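Local coordinates for collagen alpha-1(XX) chain (Homo sapiens, PDB 5KF4), which is a collagen chain of the extracellular matrix, whose fibronectin type III domains, one of them seen here, probably mediate contacts with other matrix components, at residues A[46-51]-A[73-78]; A[12-17]-A[90-95]; A[36-41]-A[82-87]. One frame throughout, in Å; residues are numbered along the deposited sequence.

Contact 1. Residues A[46-51]-A[73-78]; sequences RASRGG and RTEYLV
The carbonyl oxygen of E75 takes the amide of S48 in a nearly straight bond, S48 N to E75 O 2.8 Å with 168° at the hydrogen, and it also receives the CA-H of A47. A second link joins the same two residues through their side chains: S48 OG donates to E75 OE1 at 2.9 Å, arriving from above the carboxylate plane. For this, S48 OG sits between its own backbone N and carbonyl carbon (chi1 78°), while the E75 chain is extended beyond a CG that lies anti to the backbone N.

Before the type I turn of A47 to G50, R46 and L77 form an antiparallel hydrogen-bonded pair, closed by L77 N to R46 O at 2.9 Å and R46 N to L77 O at 3.2 Å. The ring of Y76 lies beside this backbone, its CD1 3.6 Å from A47 N. Its hydroxyl bonds to A71 N five residues back, the tyrosine corner of this fold. Strand 75-84 runs between strand 40-47 and strand 87-97, bonding through Y76 to V96 on its other edge, with V78 turned onto I27 and L29 of the facing sheet.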
ATOM      1  N   ARG A  46      -4.076  -3.292  -7.040  1.00 17.58           N
ATOM      2  CA  ARG A  46      -4.736  -3.609  -8.304  1.00 17.97           C
ATOM      3  C   ARG A  46      -4.423  -5.029  -8.751  1.00 23.26           C
ATOM      4  O   ARG A  46      -3.366  -5.569  -8.425  1.00 30.65           O
ATOM      5  CB  ARG A  46      -4.336  -2.637  -9.415  1.00 23.58           C
ATOM      6  CG  ARG A  46      -2.855  -2.604  -9.733  1.00 35.06           C
ATOM      7  CD  ARG A  46      -2.585  -1.621 -10.857  1.00 52.24           C
ATOM      8  NE  ARG A  46      -3.429  -1.919 -12.014  1.00 67.30           N
ATOM      9  CZ  ARG A  46      -3.662  -1.078 -13.017  1.00 76.30           C
ATOM     10  NH1 ARG A  46      -3.117   0.131 -13.016  1.00 71.80           N
ATOM     11  NH2 ARG A  46      -4.447  -1.447 -14.022  1.00 79.06           N
ATOM     12  N   ALA A  47      -5.337  -5.638  -9.498  1.00 16.85           N
ATOM     13  CA  ALA A  47      -5.069  -6.949 -10.066  1.00 25.10           C
ATOM     14  C   ALA A  47      -3.968  -6.806 -11.116  1.00 32.13           C
ATOM     15  O   ALA A  47      -4.066  -5.980 -12.026  1.00 27.48           O
ATOM     16  CB  ALA A  47      -6.335  -7.546 -10.677  1.00  7.44           C
ATOM     17  N   SER A  48      -2.924  -7.622 -10.985  1.00 41.69           N
ATOM     18  CA  SER A  48      -1.714  -7.489 -11.801  1.00 39.76           C
ATOM     19  C   SER A  48      -1.947  -7.729 -13.293  1.00 35.44           C
ATOM     20  O   SER A  48      -1.146  -7.298 -14.124  1.00 22.80           O
ATOM     21  CB  SER A  48      -0.621  -8.437 -11.292  1.00 37.12           C
ATOM     22  OG  SER A  48      -0.853  -9.770 -11.711  1.00 33.35           O
ATOM     23  N   ARG A  49      -3.035  -8.416 -13.633  1.00 34.02           N
ATOM     24  CA  ARG A  49      -3.301  -8.770 -15.023  1.00 31.37           C
ATOM     25  C   ARG A  49      -4.192  -7.774 -15.740  1.00 42.23           C
ATOM     26  O   ARG A  49      -4.620  -8.021 -16.867  1.00 51.90           O
ATOM     27  CB  ARG A  49      -3.973 -10.137 -15.107  1.00 42.92           C
ATOM     28  CG  ARG A  49      -3.092 -11.336 -14.863  1.00 48.63           C
ATOM     29  CD  ARG A  49      -3.944 -12.575 -15.045  1.00 53.53           C
ATOM     30  NE  ARG A  49      -4.475 -12.650 -16.403  1.00 63.24           N
ATOM     31  CZ  ARG A  49      -5.417 -13.504 -16.794  1.00 75.58           C
ATOM     32  NH1 ARG A  49      -5.945 -14.357 -15.929  1.00 76.44           N
ATOM     33  NH2 ARG A  49      -5.839 -13.496 -18.052  1.00 82.92           N
ATOM     34  N   GLY A  50      -4.483  -6.655 -15.093  1.00 47.70           N
ATOM     35  CA  GLY A  50      -5.317  -5.641 -15.705  1.00 52.84           C
ATOM     36  C   GLY A  50      -6.600  -5.423 -14.935  1.00 57.42           C
ATOM     37  O   GLY A  50      -7.533  -6.222 -15.015  1.00 68.54           O
ATOM     38  N   GLY A  51      -6.653  -4.323 -14.201  1.00 43.61           N
ATOM     39  CA  GLY A  51      -7.836  -3.973 -13.444  1.00 33.37           C
ATOM     40  C   GLY A  51      -7.715  -2.551 -12.947  1.00 31.96           C
ATOM     41  O   GLY A  51      -6.618  -1.991 -12.899  1.00 40.23           O
ATOM     42  N   ARG A  73      -7.738 -16.211  -5.849  1.00 25.54           N
ATOM     43  CA  ARG A  73      -6.826 -16.708  -6.880  1.00 27.49           C
ATOM     44  C   ARG A  73      -6.282 -15.581  -7.743  1.00 28.60           C
ATOM     45  O   ARG A  73      -6.108 -15.748  -8.949  1.00 46.34           O
ATOM     46  CB  ARG A  73      -7.518 -17.740  -7.777  1.00 35.78           C
ATOM     47  CG  ARG A  73      -8.423 -18.720  -7.055  1.00 36.61           C
ATOM     48  CD  ARG A  73      -8.962 -19.777  -8.012  1.00 35.74           C
ATOM     49  NE  ARG A  73      -9.881 -19.215  -8.998  1.00 36.32           N
ATOM     50  CZ  ARG A  73     -11.174 -18.984  -8.779  1.00 33.86           C
ATOM     51  NH1 ARG A  73     -11.712 -19.273  -7.603  1.00 22.53           N
ATOM     52  NH2 ARG A  73     -11.929 -18.465  -9.742  1.00 32.58           N
ATOM     53  N   THR A  74      -6.015 -14.436  -7.127  1.00 15.54           N
ATOM     54  CA  THR A  74      -5.672 -13.242  -7.886  1.00 10.68           C
ATOM     55  C   THR A  74      -4.378 -12.609  -7.394  1.00  9.72           C
ATOM     56  O   THR A  74      -4.143 -12.504  -6.195  1.00 18.47           O
ATOM     57  CB  THR A  74      -6.805 -12.195  -7.812  1.00 14.92           C
ATOM     58  OG1 THR A  74      -8.054 -12.816  -8.141  1.00 16.05           O
ATOM     59  CG2 THR A  74      -6.538 -11.044  -8.772  1.00  7.54           C
ATOM     60  N   GLU A  75      -3.543 -12.186  -8.337  1.00 16.96           N
ATOM     61  CA  GLU A  75      -2.304 -11.499  -8.010  1.00 16.63           C
ATOM     62  C   GLU A  75      -2.541  -9.998  -7.930  1.00 19.49           C
ATOM     63  O   GLU A  75      -3.115  -9.396  -8.839  1.00 17.34           O
ATOM     64  CB  GLU A  75      -1.223 -11.800  -9.046  1.00 26.77           C
ATOM     65  CG  GLU A  75       0.121 -11.173  -8.727  1.00 37.19           C
ATOM     66  CD  GLU A  75       1.232 -11.671  -9.626  1.00 39.87           C
ATOM     67  OE1 GLU A  75       0.982 -11.866 -10.832  1.00 40.90           O
ATOM     68  OE2 GLU A  75       2.360 -11.860  -9.128  1.00 44.29           O
ATOM     69  N   TYR A  76      -2.111  -9.402  -6.824  1.00 26.51           N
ATOM     70  CA  TYR A  76      -2.234  -7.964  -6.639  1.00 21.71           C
ATOM     71  C   TYR A  76      -0.892  -7.259  -6.496  1.00 26.92           C
ATOM     72  O   TYR A  76       0.015  -7.762  -5.838  1.00 28.78           O
ATOM     73  CB  TYR A  76      -3.097  -7.656  -5.411  1.00 17.98           C
ATOM     74  CG  TYR A  76      -4.573  -7.920  -5.604  1.00 18.90           C
ATOM     75  CD1 TYR A  76      -5.398  -6.956  -6.166  1.00 12.63           C
ATOM     76  CD2 TYR A  76      -5.144  -9.124  -5.222  1.00 14.16           C
ATOM     77  CE1 TYR A  76      -6.743  -7.182  -6.343  1.00  7.53           C
ATOM     78  CE2 TYR A  76      -6.493  -9.358  -5.398  1.00  8.85           C
ATOM     79  CZ  TYR A  76      -7.285  -8.384  -5.959  1.00 16.30           C
ATOM     80  OH  TYR A  76      -8.630  -8.607  -6.139  1.00 29.63           O
ATOM     81  N   LEU A  77      -0.772  -6.097  -7.133  1.00 25.79           N
ATOM     82  CA  LEU A  77       0.322  -5.180  -6.849  1.00 18.86           C
ATOM     83  C   LEU A  77      -0.127  -4.267  -5.725  1.00 19.28           C
ATOM     84  O   LEU A  77      -1.126  -3.568  -5.855  1.00 26.13           O
ATOM     85  CB  LEU A  77       0.713  -4.361  -8.079  1.00 32.01           C
ATOM     86  CG  LEU A  77       1.986  -3.526  -7.903  1.00 34.24           C
ATOM     87  CD1 LEU A  77       3.186  -4.417  -7.591  1.00 34.26           C
ATOM     88  CD2 LEU A  77       2.255  -2.661  -9.127  1.00 26.53           C
ATOM     89  N   VAL A  78       0.617  -4.259  -4.628  1.00 22.05           N
ATOM     90  CA  VAL A  78       0.202  -3.514  -3.449  1.00 27.24           C
ATOM     91  C   VAL A  78       1.223  -2.438  -3.103  1.00 32.63           C
ATOM     92  O   VAL A  78       2.397  -2.734  -2.942  1.00 39.95           O
ATOM     93  CB  VAL A  78       0.016  -4.447  -2.245  1.00 19.34           C
ATOM     94  CG1 VAL A  78      -0.417  -3.653  -1.040  1.00 20.92           C
ATOM     95  CG2 VAL A  78      -1.011  -5.521  -2.566  1.00  7.08           C
TER

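Contact 2. Residues A[12-17]-A[90-95]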
ATOM      1  N   PRO A  12      10.977  11.001   3.741  1.00 75.69           N
ATOM      2  CA  PRO A  12      11.021   9.825   4.613  1.00 79.33           C
ATOM      3  C   PRO A  12       9.922   8.842   4.222  1.00 81.78           C
ATOM      4  O   PRO A  12       8.754   9.214   4.068  1.00 86.47           O
ATOM      5  CB  PRO A  12      10.795  10.407   6.010  1.00 79.16           C
ATOM      6  CG  PRO A  12      11.094  11.872   5.882  1.00 83.75           C
ATOM      7  CD  PRO A  12      10.711  12.241   4.487  1.00 82.32           C
ATOM      8  N   ALA A  13      10.319   7.587   4.071  1.00 76.12           N
ATOM      9  CA  ALA A  13       9.420   6.522   3.652  1.00 70.19           C
ATOM     10  C   ALA A  13       9.354   5.431   4.701  1.00 65.83           C
ATOM     11  O   ALA A  13      10.310   5.231   5.445  1.00 61.92           O
ATOM     12  CB  ALA A  13       9.863   5.949   2.314  1.00 68.53           C
ATOM     13  N   PRO A  14       8.228   4.714   4.771  1.00 63.01           N
ATOM     14  CA  PRO A  14       8.314   3.562   5.661  1.00 56.15           C
ATOM     15  C   PRO A  14       9.186   2.487   5.013  1.00 49.65           C
ATOM     16  O   PRO A  14       9.488   2.576   3.825  1.00 43.49           O
ATOM     17  CB  PRO A  14       6.863   3.104   5.794  1.00 53.49           C
ATOM     18  CG  PRO A  14       6.176   3.611   4.573  1.00 60.39           C
ATOM     19  CD  PRO A  14       6.919   4.830   4.108  1.00 63.77           C
ATOM     20  N   THR A  15       9.613   1.506   5.797  1.00 39.06           N
ATOM     21  CA  THR A  15      10.464   0.441   5.287  1.00 36.91           C
ATOM     22  C   THR A  15       9.892  -0.927   5.620  1.00 30.61           C
ATOM     23  O   THR A  15       8.941  -1.038   6.399  1.00 19.39           O
ATOM     24  CB  THR A  15      11.897   0.539   5.849  1.00 46.56           C
ATOM     25  OG1 THR A  15      11.854   0.571   7.280  1.00 47.16           O
ATOM     26  CG2 THR A  15      12.595   1.794   5.333  1.00 48.63           C
ATOM     27  N   SER A  16      10.463  -1.955   4.994  1.00 34.40           N
ATOM     28  CA  SER A  16      10.202  -3.350   5.349  1.00 41.02           C
ATOM     29  C   SER A  16       8.726  -3.722   5.250  1.00 37.23           C
ATOM     30  O   SER A  16       8.069  -3.964   6.264  1.00 40.02           O
ATOM     31  CB  SER A  16      10.724  -3.648   6.762  1.00 48.98           C
ATOM     32  OG  SER A  16       9.822  -3.221   7.764  1.00 56.22           O
ATOM     33  N   LEU A  17       8.211  -3.776   4.025  1.00 33.92           N
ATOM     34  CA  LEU A  17       6.814  -4.133   3.804  1.00 15.13           C
ATOM     35  C   LEU A  17       6.577  -5.626   4.033  1.00 29.10           C
ATOM     36  O   LEU A  17       7.274  -6.468   3.472  1.00 29.77           O
ATOM     37  CB  LEU A  17       6.385  -3.753   2.386  1.00 12.63           C
ATOM     38  CG  LEU A  17       4.918  -4.017   2.044  1.00  9.33           C
ATOM     39  CD1 LEU A  17       4.056  -2.970   2.730  1.00  9.09           C
ATOM     40  CD2 LEU A  17       4.681  -4.022   0.550  1.00  6.69           C
ATOM     41  N   GLU A  90       7.746   8.327  -2.681  1.00 64.02           N
ATOM     42  CA  GLU A  90       7.890   6.971  -3.200  1.00 68.35           C
ATOM     43  C   GLU A  90       7.724   5.995  -2.042  1.00 62.92           C
ATOM     44  O   GLU A  90       8.139   6.283  -0.919  1.00 65.28           O
ATOM     45  CB  GLU A  90       9.240   6.775  -3.894  1.00 67.04           C
ATOM     46  CG  GLU A  90       9.148   6.674  -5.413  1.00 67.63           C
ATOM     47  CD  GLU A  90       8.326   5.483  -5.878  1.00 75.53           C
ATOM     48  OE1 GLU A  90       8.003   5.414  -7.082  1.00 77.38           O
ATOM     49  OE2 GLU A  90       8.003   4.613  -5.041  1.00 77.72           O
ATOM     50  N   GLY A  91       7.126   4.841  -2.312  1.00 49.30           N
ATOM     51  CA  GLY A  91       6.818   3.906  -1.250  1.00 49.12           C
ATOM     52  C   GLY A  91       7.230   2.465  -1.462  1.00 42.60           C
ATOM     53  O   GLY A  91       8.049   2.150  -2.328  1.00 44.21           O
ATOM     54  N   LEU A  92       6.629   1.585  -0.670  1.00 32.61           N
ATOM     55  CA  LEU A  92       6.936   0.165  -0.717  1.00 23.94           C
ATOM     56  C   LEU A  92       5.933  -0.547  -1.601  1.00 28.61           C
ATOM     57  O   LEU A  92       4.779  -0.131  -1.703  1.00 34.88           O
ATOM     58  CB  LEU A  92       6.888  -0.438   0.692  1.00 19.02           C
ATOM     59  CG  LEU A  92       7.666   0.259   1.811  1.00 19.26           C
ATOM     60  CD1 LEU A  92       7.347  -0.364   3.161  1.00 17.26           C
ATOM     61  CD2 LEU A  92       9.158   0.166   1.535  1.00  9.19           C
ATOM     62  N   ARG A  93       6.359  -1.634  -2.224  1.00 31.49           N
ATOM     63  CA  ARG A  93       5.420  -2.447  -2.974  1.00 29.98           C
ATOM     64  C   ARG A  93       5.844  -3.902  -3.110  1.00 23.98           C
ATOM     65  O   ARG A  93       7.010  -4.247  -2.927  1.00 22.19           O
ATOM     66  CB  ARG A  93       5.166  -1.835  -4.360  1.00 21.88           C
ATOM     67  CG  ARG A  93       6.360  -1.781  -5.281  1.00 17.54           C
ATOM     68  CD  ARG A  93       5.913  -1.281  -6.645  1.00 25.30           C
ATOM     69  NE  ARG A  93       6.890  -0.418  -7.297  1.00 33.93           N
ATOM     70  CZ  ARG A  93       6.664   0.216  -8.444  1.00 42.89           C
ATOM     71  NH1 ARG A  93       5.499   0.069  -9.066  1.00 39.94           N
ATOM     72  NH2 ARG A  93       7.604   0.986  -8.975  1.00 48.97           N
ATOM     73  N   GLY A  94       4.865  -4.752  -3.392  1.00 22.46           N
ATOM     74  CA  GLY A  94       5.099  -6.173  -3.568  1.00 18.09           C
ATOM     75  C   GLY A  94       3.916  -6.881  -4.198  1.00 29.14           C
ATOM     76  O   GLY A  94       2.809  -6.342  -4.253  1.00 22.63           O
ATOM     77  N   LEU A  95       4.152  -8.097  -4.675  1.00 32.53           N
ATOM     78  CA  LEU A  95       3.103  -8.900  -5.286  1.00 22.46           C
ATOM     79  C   LEU A  95       2.645  -9.982  -4.323  1.00 20.42           C
ATOM     80  O   LEU A  95       3.466 -10.677  -3.722  1.00 20.19           O
ATOM     81  CB  LEU A  95       3.591  -9.539  -6.587  1.00 22.97           C
ATOM     82  CG  LEU A  95       3.948  -8.622  -7.755  1.00 23.06           C
ATOM     83  CD1 LEU A  95       4.698  -9.415  -8.811  1.00 20.24           C
ATOM     84  CD2 LEU A  95       2.697  -7.990  -8.351  1.00 21.64           C
TER
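L92 lies against L17 and the backbone of P14 and T15, where the two sheets of the fibronectin type III beta sandwich meet along one side. Strand 15-20 edges the three-stranded sheet and strand 87-97 the four-stranded one. Their segments run in nearly the same direction, 21° apart and 7.3 Å between axes, and no hydrogen bond crosses, so side chains do the joining.

From its base outward, L92 CB meets L17 CB at 3.8 Å; L92 CG, anti to the carbonyl carbon (chi1 -50°), comes near P14 O. The two methyls then part: L92 CD1 sits 3.6 Å from both T15 C and L17 CB, with the ring carbon P14 CG a little farther off, whereas L92 CD2 touches P14 O at 3.3 Å. One leucine therefore touches four successive residues, P14 to L17, and reaches W31 of strand 27-32 as well.

L17 answers from its own side. Its side chain also packs on L29 of the three-stranded sheet and V80 of the four-stranded one. T15 and S16 point away and bond instead to T32, pinning this strand to strand 27-32. At the far end of the contact, L17 CD2 rests on the backbone of the other edge strand, 3.8 Å from R93 C and 4.0 Å from G94 N.

Contact 3. Residues A[36-41]-A[82-87]; sequences RHPLKY and PIYEGG
A classic beta bulge, with L39 and K40 both facing I83, starts the pairing of strands 40-47 and 75-84. The carbonyl oxygen of I83 accepts two amides: K40 N at 2.9 Å, nearly straight (166°) and in the carbonyl plane, and L39 N in a weak, bent bond. I83 N returns a bond to K40 O. One residue on, Y41 and P82 form a non-hydrogen-bonded pair, Y41 CE1 lying 3.7 Å from P82 CB.

Just before the bulge, P38 is wedged between two tyrosine rings. P38 CB stands over the centre of the Y84 ring, 3.3 Å from its centroid and 12° off the normal, a CH-pi contact. P38 CG meets one face of the Y41 ring, toward the rim. The Y84 side chain starts away from 36-41, with CG anti to the carbonyl carbon (chi1 -67°), but its ring comes back, and OH donates to R36 O, which lies at the ring edge in its plane; the bond looks very short and its exact length is doubtful. Y84 CD2 also lies over a face of the R36 guanidinium.

An alanine at Y84 would probably leave R36 O without this donor and open a gap beside P38, letting the loop of 36-38 shift. Y41 meets W31 edge-to-face, linking this end of the four-stranded sheet to strand 27-32 of the other. The bulge thus lies at one end of a fibronectin type III sandwich.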
ATOM      1  N   ARG A  36       9.768  10.215  11.780  1.00 76.78           N
ATOM      2  CA  ARG A  36       8.795  11.275  11.568  1.00 62.99           C
ATOM      3  C   ARG A  36       7.531  10.693  10.960  1.00 54.86           C
ATOM      4  O   ARG A  36       7.516  10.263   9.807  1.00 48.05           O
ATOM      5  CB  ARG A  36       9.370  12.354  10.646  1.00 53.68           C
ATOM      6  CG  ARG A  36       8.736  13.729  10.755  1.00 44.38           C
ATOM      7  CD  ARG A  36       9.425  14.683   9.792  1.00 38.66           C
ATOM      8  NE  ARG A  36       8.503  15.644   9.195  1.00 50.64           N
ATOM      9  CZ  ARG A  36       8.730  16.272   8.045  1.00 57.90           C
ATOM     10  NH1 ARG A  36       9.844  16.028   7.367  1.00 63.34           N
ATOM     11  NH2 ARG A  36       7.844  17.136   7.567  1.00 59.09           N
ATOM     12  N   HIS A  37       6.467  10.668  11.751  1.00 48.49           N
ATOM     13  CA  HIS A  37       5.221  10.081  11.293  1.00 37.33           C
ATOM     14  C   HIS A  37       4.512  11.061  10.362  1.00 45.92           C
ATOM     15  O   HIS A  37       4.466  12.261  10.635  1.00 51.08           O
ATOM     16  CB  HIS A  37       4.347   9.706  12.486  1.00 35.05           C
ATOM     17  CG  HIS A  37       4.852   8.514  13.239  1.00 47.24           C
ATOM     18  ND1 HIS A  37       6.075   7.938  12.977  1.00 46.65           N
ATOM     19  CD2 HIS A  37       4.303   7.795  14.246  1.00 47.46           C
ATOM     20  CE1 HIS A  37       6.260   6.912  13.791  1.00 45.49           C
ATOM     21  NE2 HIS A  37       5.199   6.804  14.569  1.00 46.36           N
ATOM     22  N   PRO A  38       3.945  10.550   9.262  1.00 43.85           N
ATOM     23  CA  PRO A  38       3.296  11.447   8.304  1.00 26.71           C
ATOM     24  C   PRO A  38       1.923  11.900   8.762  1.00 40.66           C
ATOM     25  O   PRO A  38       1.501  11.571   9.869  1.00 45.24           O
ATOM     26  CB  PRO A  38       3.204  10.588   7.045  1.00 16.62           C
ATOM     27  CG  PRO A  38       3.061   9.204   7.566  1.00 22.29           C
ATOM     28  CD  PRO A  38       3.948   9.151   8.790  1.00 32.35           C
ATOM     29  N   LEU A  39       1.267  12.717   7.948  1.00 39.40           N
ATOM     30  CA  LEU A  39      -0.108  13.078   8.227  1.00 41.22           C
ATOM     31  C   LEU A  39      -0.948  11.886   7.804  1.00 51.91           C
ATOM     32  O   LEU A  39      -1.887  11.502   8.499  1.00 64.41           O
ATOM     33  CB  LEU A  39      -0.524  14.361   7.505  1.00 50.23           C
ATOM     34  CG  LEU A  39      -0.129  15.664   8.211  1.00 57.02           C
ATOM     35  CD1 LEU A  39       1.363  15.948   8.081  1.00 64.39           C
ATOM     36  CD2 LEU A  39      -0.950  16.840   7.707  1.00 50.84           C
ATOM     37  N   LYS A  40      -0.583  11.290   6.669  1.00 45.20           N
ATOM     38  CA  LYS A  40      -1.338  10.180   6.086  1.00 33.99           C
ATOM     39  C   LYS A  40      -0.464   9.178   5.309  1.00 30.30           C
ATOM     40  O   LYS A  40       0.704   9.444   5.017  1.00 29.40           O
ATOM     41  CB  LYS A  40      -2.431  10.713   5.144  1.00 28.66           C
ATOM     42  CG  LYS A  40      -3.479  11.624   5.774  1.00 23.88           C
ATOM     43  CD  LYS A  40      -4.377  10.843   6.730  1.00 38.42           C
ATOM     44  CE  LYS A  40      -5.271  11.768   7.543  1.00 54.29           C
ATOM     45  NZ  LYS A  40      -6.213  11.003   8.408  1.00 60.93           N
ATOM     46  N   TYR A  41      -1.056   8.028   4.979  1.00 27.02           N
ATOM     47  CA  TYR A  41      -0.481   7.054   4.042  1.00 33.45           C
ATOM     48  C   TYR A  41      -1.458   6.726   2.911  1.00 29.11           C
ATOM     49  O   TYR A  41      -2.638   6.495   3.163  1.00 31.69           O
ATOM     50  CB  TYR A  41      -0.095   5.744   4.743  1.00 36.60           C
ATOM     51  CG  TYR A  41       1.183   5.771   5.546  1.00 28.54           C
ATOM     52  CD1 TYR A  41       2.420   5.755   4.912  1.00 17.91           C
ATOM     53  CD2 TYR A  41       1.159   5.769   6.935  1.00 18.84           C
ATOM     54  CE1 TYR A  41       3.594   5.765   5.632  1.00  9.02           C
ATOM     55  CE2 TYR A  41       2.335   5.777   7.667  1.00 23.84           C
ATOM     56  CZ  TYR A  41       3.549   5.776   7.010  1.00 27.62           C
ATOM     57  OH  TYR A  41       4.723   5.786   7.731  1.00 44.28           O
ATOM     58  N   PRO A  82       3.638   7.265   1.505  1.00 50.30           N
ATOM     59  CA  PRO A  82       3.533   8.169   2.656  1.00 51.57           C
ATOM     60  C   PRO A  82       3.041   9.557   2.262  1.00 39.22           C
ATOM     61  O   PRO A  82       3.477  10.098   1.241  1.00 23.80           O
ATOM     62  CB  PRO A  82       4.970   8.231   3.184  1.00 48.94           C
ATOM     63  CG  PRO A  82       5.826   7.951   1.987  1.00 48.95           C
ATOM     64  CD  PRO A  82       5.031   7.056   1.071  1.00 51.64           C
ATOM     65  N   ILE A  83       2.169  10.140   3.081  1.00 42.57           N
ATOM     66  CA  ILE A  83       1.654  11.470   2.787  1.00 53.11           C
ATOM     67  C   ILE A  83       2.043  12.458   3.887  1.00 50.49           C
ATOM     68  O   ILE A  83       1.516  12.418   5.000  1.00 40.58           O
ATOM     69  CB  ILE A  83       0.106  11.464   2.628  1.00 38.27           C
ATOM     70  CG1 ILE A  83      -0.342  10.433   1.584  1.00 29.53           C
ATOM     71  CG2 ILE A  83      -0.411  12.858   2.295  1.00 47.09           C
ATOM     72  CD1 ILE A  83       0.209  10.667   0.197  1.00 31.28           C
ATOM     73  N   TYR A  84       3.000  13.319   3.561  1.00 65.55           N
ATOM     74  CA  TYR A  84       3.461  14.383   4.441  1.00 68.69           C
ATOM     75  C   TYR A  84       3.032  15.721   3.845  1.00 66.78           C
ATOM     76  O   TYR A  84       2.334  15.762   2.831  1.00 59.83           O
ATOM     77  CB  TYR A  84       4.981  14.336   4.609  1.00 74.92           C
ATOM     78  CG  TYR A  84       5.514  13.130   5.361  1.00 80.76           C
ATOM     79  CD1 TYR A  84       5.631  11.894   4.736  1.00 78.35           C
ATOM     80  CD2 TYR A  84       5.940  13.239   6.679  1.00 79.94           C
ATOM     81  CE1 TYR A  84       6.136  10.799   5.402  1.00 73.31           C
ATOM     82  CE2 TYR A  84       6.448  12.145   7.357  1.00 76.16           C
ATOM     83  CZ  TYR A  84       6.540  10.930   6.714  1.00 72.33           C
ATOM     84  OH  TYR A  84       7.033   9.833   7.377  1.00 72.83           O
ATOM     85  N   GLU A  85       3.451  16.813   4.472  1.00 66.15           N
ATOM     86  CA  GLU A  85       3.261  18.153   3.915  1.00 63.41           C
ATOM     87  C   GLU A  85       4.124  18.428   2.679  1.00 49.70           C
ATOM     88  O   GLU A  85       3.762  19.239   1.826  1.00 48.69           O
ATOM     89  CB  GLU A  85       3.529  19.219   4.982  1.00 72.74           C
ATOM     90  CG  GLU A  85       2.997  20.613   4.632  1.00 82.76           C
ATOM     91  CD  GLU A  85       1.479  20.711   4.585  1.00 91.50           C
ATOM     92  OE1 GLU A  85       0.789  19.722   4.911  1.00 95.52           O
ATOM     93  OE2 GLU A  85       0.974  21.792   4.216  1.00 92.33           O
ATOM     94  N   GLY A  86       5.267  17.753   2.589  1.00 38.32           N
ATOM     95  CA  GLY A  86       6.209  17.975   1.502  1.00 25.26           C
ATOM     96  C   GLY A  86       5.880  17.276   0.196  1.00 35.76           C
ATOM     97  O   GLY A  86       6.626  17.386  -0.779  1.00 35.68           O
ATOM     98  N   GLY A  87       4.767  16.551   0.182  1.00 52.82           N
ATOM     99  CA  GLY A  87       4.265  15.917  -1.027  1.00 63.99           C
ATOM    100  C   GLY A  87       3.926  14.449  -0.855  1.00 60.21           C
ATOM    101  O   GLY A  87       3.677  13.993   0.260  1.00 61.69           O
TER

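Contacts 1 and 3 use the same two strands, 40-47 and 75-84, at points about 26 Å apart between centres and on opposite sides of the chain's centre, so they mark the two ends of that antiparallel pair. Contact 2 brings in the next strand of the sheet, 87-97, and ties it to the other sheet. Its centre is about 18 Å from that of contact 1, and V78 N lies 3.0 Å from G94 O, a probable hydrogen bond between them. Contact 3 lies nearer to contact 2, about 13 Å centre to centre: P14 CG touches Y41 CE1 at 3.5 Å, and P12 O approaches Y84 CE1 at 3.3 Å.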